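Local coordinates for protein cytochrome P450 reductase (Amycolatopsis methanolica 239, PDB 5OGX) that passes electrons from NADH through FAD and a [2Fe-2S] cluster to its partner cytochrome P450, which O-demethylates guaiacol and other lignin-derived aromatics, at residues 31-36 and 45-50; 4-9 and 13-18; 21-26 and 36-41. All blocks are in the same frame, centred on the assembly; numbering follows the deposited sequence.

How the contacts relate
From the N terminus, contact 2 comes first: it closes the short turn of the hairpin formed by strands 5-9 and 12-16, and is complete before the others begin. Contact 3 then closes the loop that runs from the first turn of helix 22-28 into the cluster-binding residues 36-41, and contact 1 closes the eight-residue cluster loop between 36 and 45. These two cross, because 31-36 lies within the loop closed by contact 3 while 45-50 lies beyond it; they share Ser-36 and both touch the iron-sulfur cluster. Phe-26, Val-9 and Met-33 meet where the three contacts converge, tying the hairpin, the helix and the cluster loop into the core of the plant-type [2Fe-2S] ferredoxin domain.

Contact 1: residues 31-36 and 45-50; sequences VWMPNS and CKLQVL. With NA (sodium ion), chain D; FES (Fe2/s2 (inorganic) cluster), chain C.
Met-33 lays its terminal methyl against one branch of Leu-47, with CE 3.5 Å from CD2, and the two side chains cross at about a right angle. The first torsion of Met-33 (chi1 56°) sets CG between the backbone N and the carbonyl carbon, and a bend at chi3 (43°) then swings CE over Leu-47 while leaving the thioether sulfur turned to the sodium ion. Met-33 SD lies 2.8 Å from the sodium, and Pro-34 O, one residue on, approaches the same ion at 3.0 Å. A thioether is a soft ligand for so hard a cation, and its hold is probably modest beside that of the carbonyl. The same carbonyl also faces 45-50, where Cys-45 CA donates a CA-H...O contact to Pro-34 O at 3.3 Å.

In the plant-type ferredoxin fold, a beta-grasp domain, the cluster loop leads directly into a strand of the sheet, and this contact sits at that junction. Cys-45, the last cysteine of the C-X4-C-X2-C run, places SG 2.4 Å from FE2, with Cys-77 as the second protein ligand of that iron. From the other segment, Ser-36 N comes within 3.5 Å of the bridging sulfide S2. Asn-35 holds the loop in shape just before it reaches the cluster: its ND2 donates to Met-33 O at 3.0 Å with an N-H...O angle of 161°, the acceptor lying almost in the amide plane. The amide oxygen accepts from Gly-195 N, so both polar atoms of the side chain are engaged in this buried region; the backbone N-H of Asn-35 goes separately to Asp-196. Leu-22 of helix 22-28 and Val-87 of strand 85-88 pack on Leu-47.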
ATOM      1  N   VAL A  31      10.537 -11.150  10.104  1.00 20.95           N
ATOM      2  CA  VAL A  31      10.121 -12.416   9.503  1.00 21.01           C
ATOM      3  C   VAL A  31       8.904 -12.111   8.645  1.00 19.92           C
ATOM      4  O   VAL A  31       7.863 -11.699   9.172  1.00 21.21           O
ATOM      5  CB  VAL A  31       9.779 -13.470  10.566  1.00 23.18           C
ATOM      6  CG1 VAL A  31       9.189 -14.714   9.901  1.00 23.34           C
ATOM      7  CG2 VAL A  31      11.002 -13.802  11.415  1.00 26.62           C
ATOM      8  N   TRP A  32       9.028 -12.301   7.335  1.00 18.24           N
ATOM      9  CA  TRP A  32       7.981 -11.852   6.424  1.00 17.63           C
ATOM     10  C   TRP A  32       6.836 -12.849   6.333  1.00 17.74           C
ATOM     11  O   TRP A  32       7.035 -14.068   6.326  1.00 20.80           O
ATOM     12  CB  TRP A  32       8.534 -11.625   5.020  1.00 16.88           C
ATOM     13  CG  TRP A  32       7.446 -11.156   4.089  1.00 18.25           C
ATOM     14  CD1 TRP A  32       6.885  -9.907   4.036  1.00 18.41           C
ATOM     15  CD2 TRP A  32       6.770 -11.945   3.113  1.00 16.70           C
ATOM     16  NE1 TRP A  32       5.900  -9.868   3.062  1.00 18.62           N
ATOM     17  CE2 TRP A  32       5.823 -11.111   2.476  1.00 18.06           C
ATOM     18  CE3 TRP A  32       6.891 -13.287   2.697  1.00 17.43           C
ATOM     19  CZ2 TRP A  32       4.976 -11.574   1.464  1.00 18.29           C
ATOM     20  CZ3 TRP A  32       6.063 -13.741   1.681  1.00 21.87           C
ATOM     21  CH2 TRP A  32       5.120 -12.885   1.070  1.00 21.26           C
ATOM     22  N   MET A  33       5.633 -12.315   6.226  1.00 17.70           N
ATOM     23  CA  MET A  33       4.520 -13.069   5.676  1.00 19.18           C
ATOM     24  C   MET A  33       3.585 -12.079   5.009  1.00 17.74           C
ATOM     25  O   MET A  33       3.633 -10.880   5.311  1.00 18.40           O
ATOM     26  CB  MET A  33       3.792 -13.866   6.759  1.00 19.91           C
ATOM     27  CG  MET A  33       3.311 -12.984   7.888  1.00 22.33           C
ATOM     28  SD  MET A  33       2.149 -13.891   8.934  1.00 28.28           S
ATOM     29  CE  MET A  33       2.973 -15.492   9.087  1.00 35.16           C
ATOM     30  N   PRO A  34       2.748 -12.535   4.079  1.00 17.96           N
ATOM     31  CA  PRO A  34       1.949 -11.590   3.285  1.00 15.86           C
ATOM     32  C   PRO A  34       1.023 -10.752   4.144  1.00 17.08           C
ATOM     33  O   PRO A  34       0.454 -11.220   5.131  1.00 17.47           O
ATOM     34  CB  PRO A  34       1.147 -12.491   2.336  1.00 19.34           C
ATOM     35  CG  PRO A  34       1.789 -13.825   2.382  1.00 26.78           C
ATOM     36  CD  PRO A  34       2.609 -13.928   3.623  1.00 20.48           C
ATOM     37  N   ASN A  35       0.892  -9.496   3.771  1.00 14.56           N
ATOM     38  CA  ASN A  35       0.084  -8.561   4.479  1.00 13.31           C
ATOM     39  C   ASN A  35      -0.228  -7.354   3.600  1.00 15.14           C
ATOM     40  O   ASN A  35       0.608  -6.927   2.908  1.00 15.03           O
ATOM     41  CB  ASN A  35       0.761  -8.137   5.767  1.00 17.33           C
ATOM     42  CG  ASN A  35       1.988  -7.321   5.552  1.00 17.44           C
ATOM     43  OD1 ASN A  35       1.955  -6.143   5.637  1.00 20.97           O
ATOM     44  ND2 ASN A  35       3.063  -7.971   5.330  1.00 14.97           N
ATOM     45  N   SER A  36      -1.458  -6.856   3.660  1.00 16.39           N
ATOM     46  CA  SER A  36      -1.794  -5.743   2.777  1.00 17.39           C
ATOM     47  C   SER A  36      -2.814  -4.788   3.382  1.00 19.46           C
ATOM     48  O   SER A  36      -3.405  -4.009   2.625  1.00 21.77           O
ATOM     49  CB  SER A  36      -2.404  -6.227   1.441  1.00 25.38           C
ATOM     50  OG  SER A  36      -1.438  -6.660   0.501  1.00 32.04           O
ATOM     51  N   CYS A  45      -3.270 -12.177   4.561  1.00 19.35           N
ATOM     52  CA  CYS A  45      -2.473 -12.755   5.637  1.00 19.99           C
ATOM     53  C   CYS A  45      -3.053 -14.066   6.162  1.00 19.59           C
ATOM     54  O   CYS A  45      -2.663 -14.511   7.242  1.00 20.38           O
ATOM     55  CB  CYS A  45      -2.336 -11.769   6.789  1.00 17.25           C
ATOM     56  SG  CYS A  45      -3.898 -11.601   7.684  1.00 19.36           S
ATOM     57  N   LYS A  46      -3.972 -14.680   5.425  1.00 18.82           N
ATOM     58  CA  LYS A  46      -4.601 -15.908   5.888  1.00 19.45           C
ATOM     59  C   LYS A  46      -3.543 -16.990   6.106  1.00 21.35           C
ATOM     60  O   LYS A  46      -2.587 -17.121   5.331  1.00 22.15           O
ATOM     61  CB  LYS A  46      -5.641 -16.366   4.868  1.00 23.69           C
ATOM     62  CG  LYS A  46      -6.665 -17.354   5.412  1.00 25.98           C
ATOM     63  CD  LYS A  46      -7.833 -17.503   4.453  1.00 32.84           C
ATOM     64  CE  LYS A  46      -8.863 -16.406   4.654  1.00 36.53           C
ATOM     65  NZ  LYS A  46      -9.967 -16.492   3.647  1.00 38.76           N
ATOM     66  N   LEU A  47      -3.723 -17.756   7.173  1.00 25.78           N
ATOM     67  CA  LEU A  47      -2.770 -18.749   7.643  1.00 25.00           C
ATOM     68  C   LEU A  47      -3.523 -20.028   7.950  1.00 24.00           C
ATOM     69  O   LEU A  47      -4.707 -19.987   8.286  1.00 26.99           O
ATOM     70  CB  LEU A  47      -2.084 -18.322   8.950  1.00 38.96           C
ATOM     71  CG  LEU A  47      -1.264 -17.058   9.123  1.00 32.10           C
ATOM     72  CD1 LEU A  47      -0.954 -16.865  10.578  1.00 33.28           C
ATOM     73  CD2 LEU A  47       0.002 -17.234   8.339  1.00 42.38           C
ATOM     74  N   GLN A  48      -2.829 -21.162   7.869  1.00 21.75           N
ATOM     75  CA  GLN A  48      -3.313 -22.390   8.491  1.00 23.23           C
ATOM     76  C   GLN A  48      -2.629 -22.552   9.838  1.00 26.68           C
ATOM     77  O   GLN A  48      -1.398 -22.499   9.927  1.00 24.09           O
ATOM     78  CB  GLN A  48      -3.059 -23.634   7.627  1.00 23.94           C
ATOM     79  CG  GLN A  48      -3.523 -24.929   8.334  1.00 28.70           C
ATOM     80  CD  GLN A  48      -3.027 -26.213   7.669  1.00 41.95           C
ATOM     81  OE1 GLN A  48      -2.176 -26.187   6.784  1.00 36.76           O
ATOM     82  NE2 GLN A  48      -3.561 -27.351   8.112  1.00 46.63           N
ATOM     83  N   VAL A  49      -3.422 -22.742  10.890  1.00 25.01           N
ATOM     84  CA  VAL A  49      -2.867 -23.051  12.200  1.00 25.98           C
ATOM     85  C   VAL A  49      -2.563 -24.544  12.219  1.00 27.54           C
ATOM     86  O   VAL A  49      -3.477 -25.366  12.146  1.00 32.02           O
ATOM     87  CB  VAL A  49      -3.830 -22.663  13.327  1.00 26.29           C
ATOM     88  CG1 VAL A  49      -3.261 -23.092  14.663  1.00 29.81           C
ATOM     89  CG2 VAL A  49      -4.069 -21.155  13.302  1.00 28.01           C
ATOM     90  N   LEU A  50      -1.283 -24.898  12.311  1.00 27.37           N
ATOM     91  CA  LEU A  50      -0.877 -26.304  12.288  1.00 28.80           C
ATOM     92  C   LEU A  50      -0.911 -26.943  13.668  1.00 30.42           C
ATOM     93  O   LEU A  50      -1.260 -28.120  13.794  1.00 33.79           O
ATOM     94  CB  LEU A  50       0.529 -26.445  11.702  1.00 28.48           C
ATOM     95  CG  LEU A  50       0.693 -25.892  10.281  1.00 28.21           C
ATOM     96  CD1 LEU A  50       2.166 -25.695   9.912  1.00 30.20           C
ATOM     97  CD2 LEU A  50       0.020 -26.830   9.287  1.00 32.08           C
TER
HETATM   98 NA    NA D 403       0.373 -13.700   6.761  1.00 35.47          NA
HETATM   99 FE1  FES C 402      -5.124  -7.743   5.428  1.00 18.21          FE
HETATM  100 FE2  FES C 402      -4.662  -9.356   7.433  1.00 18.32          FE
HETATM  101  S1  FES C 402      -6.512  -9.219   6.314  1.00 20.50           S
HETATM  102  S2  FES C 402      -3.198  -8.043   6.447  1.00 17.22           S

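Contact 2: residues 4-9 and 13-18; sequences TFAVSV and RVDCEP
Val-7 and Val-14 adopt nearly the same first torsion (chi1 -59° and -53°), which sets CG2 of each between its own backbone N and carbonyl carbon and directs the two methyls at one another across the strands. Val-7 CG2 and Val-14 CG2 meet at 3.5 Å, tighter than usual for two methyl carbons, and Val-7 CG2 also reaches Cys-16 CB at 3.9 Å. Behind these side chains the backbones are joined by two hydrogen-bonded pairs. Val-7 N donates to Val-14 O at 3.0 Å and Val-14 N returns the bond to Val-7 O, while Phe-5 and Cys-16 exchange a like pair, with Cys-16 N 2.8 Å from Phe-5 O.

The result is a beta hairpin, the opening element of the beta-grasp fold of ferredoxin domains, with strand 12-16 at the margin of the sheet and strand 5-9 continuing it toward strand 85-88. Its two strands are twisted noticeably, their directions 142° apart. Val-7, Val-14 and Cys-16 look into the core, where Leu-22, Ala-25 and Phe-26 of helix 22-28 pack against them.

The opposite face, with Ala-6, Ser-8, Arg-13 and Asp-15, is largely polar and lies toward the surface. Arg-13 runs extended from CG to NE, and Ala-6 CB lies against one face of its guanidinium, 3.3 Å from the plane and offset toward the rim. Asp-15 OD1 meets that same group at its edge: Arg-13 NH2 forms a nearly straight salt bridge to Asp-15 OD1 at 2.8 Å, in the guanidinium plane and on the syn lone pair, and NE adds a weak bond to the same oxygen. At the open end of the hairpin Pro-18 CG rests 4.2 Å from Phe-5 CE2, and Thr-4 CB lies 3.4 Å from Cys-16 O.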
ATOM      1  N   THR A   4       4.946 -14.648  27.202  1.00 44.90           N
ATOM      2  CA  THR A   4       4.859 -14.699  25.741  1.00 44.72           C
ATOM      3  C   THR A   4       4.763 -16.137  25.226  1.00 40.63           C
ATOM      4  O   THR A   4       5.142 -17.080  25.916  1.00 39.09           O
ATOM      5  CB  THR A   4       6.074 -14.023  25.073  1.00 47.50           C
ATOM      6  OG1 THR A   4       7.200 -14.910  25.119  1.00 55.94           O
ATOM      7  CG2 THR A   4       6.423 -12.729  25.783  1.00 58.73           C
ATOM      8  N   PHE A   5       4.261 -16.292  24.004  1.00 35.41           N
ATOM      9  CA  PHE A   5       4.165 -17.587  23.353  1.00 39.52           C
ATOM     10  C   PHE A   5       5.100 -17.635  22.154  1.00 35.84           C
ATOM     11  O   PHE A   5       5.339 -16.627  21.482  1.00 37.10           O
ATOM     12  CB  PHE A   5       2.733 -17.877  22.893  1.00 38.51           C
ATOM     13  CG  PHE A   5       1.749 -18.007  24.017  1.00 39.03           C
ATOM     14  CD1 PHE A   5       1.787 -19.098  24.867  1.00 42.47           C
ATOM     15  CD2 PHE A   5       0.777 -17.042  24.217  1.00 37.75           C
ATOM     16  CE1 PHE A   5       0.876 -19.216  25.900  1.00 43.39           C
ATOM     17  CE2 PHE A   5      -0.137 -17.155  25.241  1.00 38.74           C
ATOM     18  CZ  PHE A   5      -0.086 -18.245  26.090  1.00 39.49           C
ATOM     19  N   ALA A   6       5.624 -18.823  21.889  1.00 34.72           N
ATOM     20  CA  ALA A   6       6.465 -19.043  20.722  1.00 31.54           C
ATOM     21  C   ALA A   6       5.574 -19.292  19.510  1.00 30.90           C
ATOM     22  O   ALA A   6       4.713 -20.181  19.539  1.00 34.32           O
ATOM     23  CB  ALA A   6       7.400 -20.227  20.968  1.00 34.91           C
ATOM     24  N   VAL A   7       5.762 -18.503  18.458  1.00 29.93           N
ATOM     25  CA  VAL A   7       5.011 -18.675  17.220  1.00 29.05           C
ATOM     26  C   VAL A   7       5.994 -18.819  16.067  1.00 29.55           C
ATOM     27  O   VAL A   7       7.009 -18.120  16.003  1.00 28.74           O
ATOM     28  CB  VAL A   7       4.023 -17.510  16.989  1.00 28.22           C
ATOM     29  CG1 VAL A   7       3.047 -17.430  18.182  1.00 29.96           C
ATOM     30  CG2 VAL A   7       4.755 -16.193  16.821  1.00 30.40           C
ATOM     31  N   SER A   8       5.704 -19.743  15.155  1.00 28.15           N
ATOM     32  CA  SER A   8       6.670 -20.078  14.126  1.00 25.11           C
ATOM     33  C   SER A   8       5.980 -20.173  12.774  1.00 26.76           C
ATOM     34  O   SER A   8       4.827 -20.596  12.673  1.00 27.07           O
ATOM     35  CB  SER A   8       7.378 -21.399  14.424  1.00 33.52           C
ATOM     36  OG  SER A   8       6.458 -22.469  14.400  1.00 41.27           O
ATOM     37  N   VAL A   9       6.719 -19.792  11.739  1.00 25.55           N
ATOM     38  CA  VAL A   9       6.310 -19.989  10.349  1.00 25.00           C
ATOM     39  C   VAL A   9       7.566 -20.235   9.526  1.00 28.57           C
ATOM     40  O   VAL A   9       8.581 -19.567   9.719  1.00 27.29           O
ATOM     41  CB  VAL A   9       5.515 -18.788   9.790  1.00 27.32           C
ATOM     42  CG1 VAL A   9       6.365 -17.506   9.740  1.00 25.74           C
ATOM     43  CG2 VAL A   9       4.994 -19.113   8.392  1.00 27.50           C
ATOM     44  N   ARG A  13      11.141 -18.838  14.258  1.00 29.41           N
ATOM     45  CA  ARG A  13      10.391 -18.592  15.479  1.00 31.19           C
ATOM     46  C   ARG A  13      10.552 -17.144  15.928  1.00 31.89           C
ATOM     47  O   ARG A  13      11.642 -16.574  15.837  1.00 30.81           O
ATOM     48  CB  ARG A  13      10.859 -19.523  16.604  1.00 30.93           C
ATOM     49  CG  ARG A  13      10.282 -19.176  17.978  1.00 36.72           C
ATOM     50  CD  ARG A  13      11.128 -19.752  19.101  1.00 44.38           C
ATOM     51  NE  ARG A  13      10.713 -19.251  20.412  1.00 44.75           N
ATOM     52  CZ  ARG A  13      10.931 -19.898  21.550  1.00 45.01           C
ATOM     53  NH1 ARG A  13      11.554 -21.066  21.521  1.00 39.86           N
ATOM     54  NH2 ARG A  13      10.532 -19.382  22.709  1.00 43.94           N
ATOM     55  N   VAL A  14       9.461 -16.555  16.416  1.00 30.04           N
ATOM     56  CA  VAL A  14       9.507 -15.317  17.186  1.00 28.16           C
ATOM     57  C   VAL A  14       8.674 -15.526  18.445  1.00 32.67           C
ATOM     58  O   VAL A  14       7.941 -16.508  18.580  1.00 32.42           O
ATOM     59  CB  VAL A  14       9.010 -14.092  16.386  1.00 33.57           C
ATOM     60  CG1 VAL A  14       9.762 -13.978  15.057  1.00 30.64           C
ATOM     61  CG2 VAL A  14       7.524 -14.174  16.155  1.00 29.55           C
ATOM     62  N   ASP A  15       8.824 -14.614  19.401  1.00 27.70           N
ATOM     63  CA  ASP A  15       8.034 -14.684  20.619  1.00 29.26           C
ATOM     64  C   ASP A  15       6.982 -13.586  20.577  1.00 36.33           C
ATOM     65  O   ASP A  15       7.296 -12.419  20.319  1.00 43.45           O
ATOM     66  CB  ASP A  15       8.915 -14.586  21.862  1.00 38.35           C
ATOM     67  CG  ASP A  15       9.801 -15.803  22.016  1.00 49.25           C
ATOM     68  OD1 ASP A  15       9.262 -16.887  22.330  1.00 47.57           O
ATOM     69  OD2 ASP A  15      11.024 -15.684  21.789  1.00 55.37           O
ATOM     70  N   CYS A  16       5.733 -13.980  20.784  1.00 31.51           N
ATOM     71  CA  CYS A  16       4.579 -13.114  20.625  1.00 28.46           C
ATOM     72  C   CYS A  16       3.962 -12.871  21.994  1.00 33.51           C
ATOM     73  O   CYS A  16       3.667 -13.821  22.724  1.00 32.51           O
ATOM     74  CB  CYS A  16       3.562 -13.760  19.681  1.00 30.58           C
ATOM     75  SG  CYS A  16       2.165 -12.704  19.242  1.00 28.54           S
ATOM     76  N   GLU A  17       3.788 -11.601  22.353  1.00 37.65           N
ATOM     77  CA  GLU A  17       3.097 -11.297  23.592  1.00 41.42           C
ATOM     78  C   GLU A  17       1.628 -11.702  23.468  1.00 40.78           C
ATOM     79  O   GLU A  17       1.073 -11.725  22.369  1.00 36.50           O
ATOM     80  CB  GLU A  17       3.218  -9.814  23.920  1.00 47.95           C
ATOM     81  CG  GLU A  17       4.650  -9.311  23.892  1.00 57.51           C
ATOM     82  CD  GLU A  17       4.835  -8.031  24.684  1.00 69.93           C
ATOM     83  OE1 GLU A  17       4.012  -7.765  25.586  1.00 74.14           O
ATOM     84  OE2 GLU A  17       5.802  -7.293  24.406  1.00 74.17           O
ATOM     85  N   PRO A  18       0.985 -12.057  24.581  1.00 43.28           N
ATOM     86  CA  PRO A  18      -0.401 -12.553  24.494  1.00 40.85           C
ATOM     87  C   PRO A  18      -1.389 -11.551  23.920  1.00 44.52           C
ATOM     88  O   PRO A  18      -2.419 -11.963  23.368  1.00 46.39           O
ATOM     89  CB  PRO A  18      -0.730 -12.900  25.953  1.00 43.17           C
ATOM     90  CG  PRO A  18       0.602 -13.219  26.557  1.00 47.62           C
ATOM     91  CD  PRO A  18       1.562 -12.258  25.923  1.00 48.98           C
TER

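Contact 3: residues 21-26 and 36-41; sequences TLLEAF and SCNQGT. With FES (Fe2/s2 (inorganic) cluster), chain C.
Asn-38 of the cluster-binding loop reaches across to helix 22-28, the helix that packs on the sheet of the plant-type ferredoxin (beta-grasp) fold. The tight, buried part of the contact is apolar on the helix side: Leu-23 CD2 presses against Asn-38 OD1 at 3.5 Å, and the first torsion of Leu-23 (chi1 180°), which points its CG away from the backbone N, carries CD2 there. The looser part is polar, partly exposed and bridged by water. Asn-38 ND2 donates to Glu-24 OE2 at 3.1 Å, on the anti side of the carboxylate, whose plane is turned 35° from the amide; ND2 also donates to Glu-137 of the FAD-binding region, so two carboxylates grip one amide nitrogen. The same OD1 that Leu-23 touches also accepts from a water that in turn takes the hydroxyl proton of Thr-21 OG1. That threonine is the helix N-cap, its OG1 accepting from Glu-24 N.

One residue before Asn-38, Cys-37 SG binds FE1 at 2.4 Å, with Cys-42 as the other protein ligand of that iron. N-H...S bonds probably draw off some of the thiolate's negative charge. Two of them come from within 36-41: Gln-39 N at 3.2 Å and Thr-41 N. A serine in place of Cys-37 would probably weaken the hold on FE1 and disturb these bonds that shape the loop. Just past the cysteine, Asn-38 N lies 3.3 Å from the sulfide S2.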
ATOM      1  N   THR A  21      -0.593  -9.511  17.905  1.00 25.05           N
ATOM      2  CA  THR A  21      -1.027 -10.362  16.806  1.00 26.10           C
ATOM      3  C   THR A  21       0.148 -11.111  16.182  1.00 22.32           C
ATOM      4  O   THR A  21       1.306 -10.687  16.257  1.00 21.35           O
ATOM      5  CB  THR A  21      -1.727  -9.540  15.727  1.00 20.92           C
ATOM      6  OG1 THR A  21      -0.786  -8.648  15.127  1.00 21.15           O
ATOM      7  CG2 THR A  21      -2.882  -8.753  16.319  1.00 26.57           C
ATOM      8  N   LEU A  22      -0.170 -12.249  15.551  1.00 22.18           N
ATOM      9  CA  LEU A  22       0.857 -13.023  14.861  1.00 20.62           C
ATOM     10  C   LEU A  22       1.593 -12.168  13.835  1.00 19.12           C
ATOM     11  O   LEU A  22       2.829 -12.171  13.773  1.00 19.92           O
ATOM     12  CB  LEU A  22       0.226 -14.237  14.177  1.00 22.50           C
ATOM     13  CG  LEU A  22      -0.414 -15.287  15.079  1.00 25.16           C
ATOM     14  CD1 LEU A  22      -0.884 -16.499  14.267  1.00 24.13           C
ATOM     15  CD2 LEU A  22       0.568 -15.687  16.150  1.00 30.78           C
ATOM     16  N   LEU A  23       0.849 -11.445  12.997  1.00 20.01           N
ATOM     17  CA  LEU A  23       1.498 -10.646  11.963  1.00 18.96           C
ATOM     18  C   LEU A  23       2.498  -9.671  12.569  1.00 18.67           C
ATOM     19  O   LEU A  23       3.634  -9.564  12.102  1.00 18.38           O
ATOM     20  CB  LEU A  23       0.462  -9.897  11.125  1.00 16.73           C
ATOM     21  CG  LEU A  23       1.122  -9.036  10.028  1.00 15.98           C
ATOM     22  CD1 LEU A  23       1.879  -9.893   8.998  1.00 18.89           C
ATOM     23  CD2 LEU A  23       0.069  -8.184   9.344  1.00 17.11           C
ATOM     24  N   GLU A  24       2.093  -8.941  13.614  1.00 18.58           N
ATOM     25  CA  GLU A  24       2.986  -7.923  14.153  1.00 19.41           C
ATOM     26  C   GLU A  24       4.196  -8.544  14.830  1.00 23.64           C
ATOM     27  O   GLU A  24       5.304  -8.008  14.727  1.00 22.13           O
ATOM     28  CB  GLU A  24       2.224  -7.006  15.107  1.00 22.62           C
ATOM     29  CG  GLU A  24       1.250  -6.161  14.316  1.00 26.19           C
ATOM     30  CD  GLU A  24       0.839  -4.899  15.013  1.00 34.02           C
ATOM     31  OE1 GLU A  24       1.012  -4.816  16.250  1.00 30.98           O
ATOM     32  OE2 GLU A  24       0.318  -4.006  14.310  1.00 31.37           O
ATOM     33  N   ALA A  25       4.017  -9.692  15.480  1.00 21.55           N
ATOM     34  CA  ALA A  25       5.159 -10.381  16.068  1.00 22.46           C
ATOM     35  C   ALA A  25       6.163 -10.793  14.992  1.00 21.93           C
ATOM     36  O   ALA A  25       7.374 -10.598  15.156  1.00 23.65           O
ATOM     37  CB  ALA A  25       4.688 -11.598  16.867  1.00 25.05           C
ATOM     38  N   PHE A  26       5.679 -11.364  13.877  1.00 21.22           N
ATOM     39  CA  PHE A  26       6.591 -11.783  12.816  1.00 20.01           C
ATOM     40  C   PHE A  26       7.282 -10.578  12.183  1.00 18.71           C
ATOM     41  O   PHE A  26       8.511 -10.544  12.086  1.00 20.49           O
ATOM     42  CB  PHE A  26       5.853 -12.604  11.744  1.00 18.96           C
ATOM     43  CG  PHE A  26       5.516 -14.018  12.189  1.00 22.97           C
ATOM     44  CD1 PHE A  26       6.510 -14.876  12.636  1.00 25.17           C
ATOM     45  CD2 PHE A  26       4.208 -14.475  12.163  1.00 28.49           C
ATOM     46  CE1 PHE A  26       6.210 -16.172  13.074  1.00 27.04           C
ATOM     47  CE2 PHE A  26       3.900 -15.774  12.589  1.00 27.01           C
ATOM     48  CZ  PHE A  26       4.902 -16.621  13.039  1.00 28.33           C
ATOM     49  N   SER A  36      -1.458  -6.856   3.660  1.00 16.39           N
ATOM     50  CA  SER A  36      -1.794  -5.743   2.777  1.00 17.39           C
ATOM     51  C   SER A  36      -2.814  -4.788   3.382  1.00 19.46           C
ATOM     52  O   SER A  36      -3.405  -4.009   2.625  1.00 21.77           O
ATOM     53  CB  SER A  36      -2.404  -6.227   1.441  1.00 25.38           C
ATOM     54  OG  SER A  36      -1.438  -6.660   0.501  1.00 32.04           O
ATOM     55  N   CYS A  37      -3.067  -4.834   4.697  1.00 14.48           N
ATOM     56  CA  CYS A  37      -4.007  -3.900   5.317  1.00 14.26           C
ATOM     57  C   CYS A  37      -3.878  -3.846   6.836  1.00 18.38           C
ATOM     58  O   CYS A  37      -4.189  -2.813   7.442  1.00 17.29           O
ATOM     59  CB  CYS A  37      -5.454  -4.242   4.925  1.00 16.45           C
ATOM     60  SG  CYS A  37      -6.191  -5.623   5.860  1.00 18.15           S
ATOM     61  N   ASN A  38      -3.452  -4.954   7.461  1.00 19.52           N
ATOM     62  CA  ASN A  38      -3.336  -5.063   8.925  1.00 19.27           C
ATOM     63  C   ASN A  38      -4.643  -4.701   9.628  1.00 21.44           C
ATOM     64  O   ASN A  38      -4.642  -4.250  10.774  1.00 20.88           O
ATOM     65  CB  ASN A  38      -2.182  -4.207   9.469  1.00 19.67           C
ATOM     66  CG  ASN A  38      -1.700  -4.675  10.843  1.00 24.82           C
ATOM     67  OD1 ASN A  38      -1.795  -5.864  11.182  1.00 22.44           O
ATOM     68  ND2 ASN A  38      -1.218  -3.733  11.657  1.00 23.55           N
ATOM     69  N   GLN A  39      -5.776  -4.916   8.957  1.00 17.55           N
ATOM     70  CA  GLN A  39      -7.060  -4.589   9.562  1.00 16.19           C
ATOM     71  C   GLN A  39      -8.141  -5.615   9.251  1.00 18.94           C
ATOM     72  O   GLN A  39      -9.323  -5.344   9.512  1.00 21.65           O
ATOM     73  CB  GLN A  39      -7.522  -3.175   9.116  1.00 21.84           C
ATOM     74  CG  GLN A  39      -7.964  -3.118   7.657  1.00 19.34           C
ATOM     75  CD  GLN A  39      -8.510  -1.754   7.248  1.00 22.24           C
ATOM     76  OE1 GLN A  39      -8.320  -0.758   7.950  1.00 21.45           O
ATOM     77  NE2 GLN A  39      -9.192  -1.709   6.105  1.00 20.01           N
ATOM     78  N   GLY A  40      -7.786  -6.780   8.698  1.00 18.74           N
ATOM     79  CA  GLY A  40      -8.735  -7.858   8.498  1.00 20.62           C
ATOM     80  C   GLY A  40      -9.567  -7.790   7.234  1.00 25.11           C
ATOM     81  O   GLY A  40     -10.490  -8.600   7.079  1.00 25.85           O
ATOM     82  N   THR A  41      -9.275  -6.868   6.322  1.00 21.58           N
ATOM     83  CA  THR A  41     -10.128  -6.709   5.147  1.00 23.07           C
ATOM     84  C   THR A  41      -9.538  -7.291   3.871  1.00 21.43           C
ATOM     85  O   THR A  41     -10.306  -7.684   2.983  1.00 27.43           O
ATOM     86  CB  THR A  41     -10.462  -5.226   4.902  1.00 20.69           C
ATOM     87  OG1 THR A  41      -9.258  -4.454   4.863  1.00 20.51           O
ATOM     88  CG2 THR A  41     -11.383  -4.693   5.996  1.00 22.98           C
TER
HETATM   89 FE1  FES C 402      -5.124  -7.743   5.428  1.00 18.21          FE
HETATM   90 FE2  FES C 402      -4.662  -9.356   7.433  1.00 18.32          FE
HETATM   91  S1  FES C 402      -6.512  -9.219   6.314  1.00 20.50           S
HETATM   92  S2  FES C 402      -3.198  -8.043   6.447  1.00 17.22           S
HETATM   93  O   HOH W   1      -2.156  -6.798  13.691  1.00 25.15           O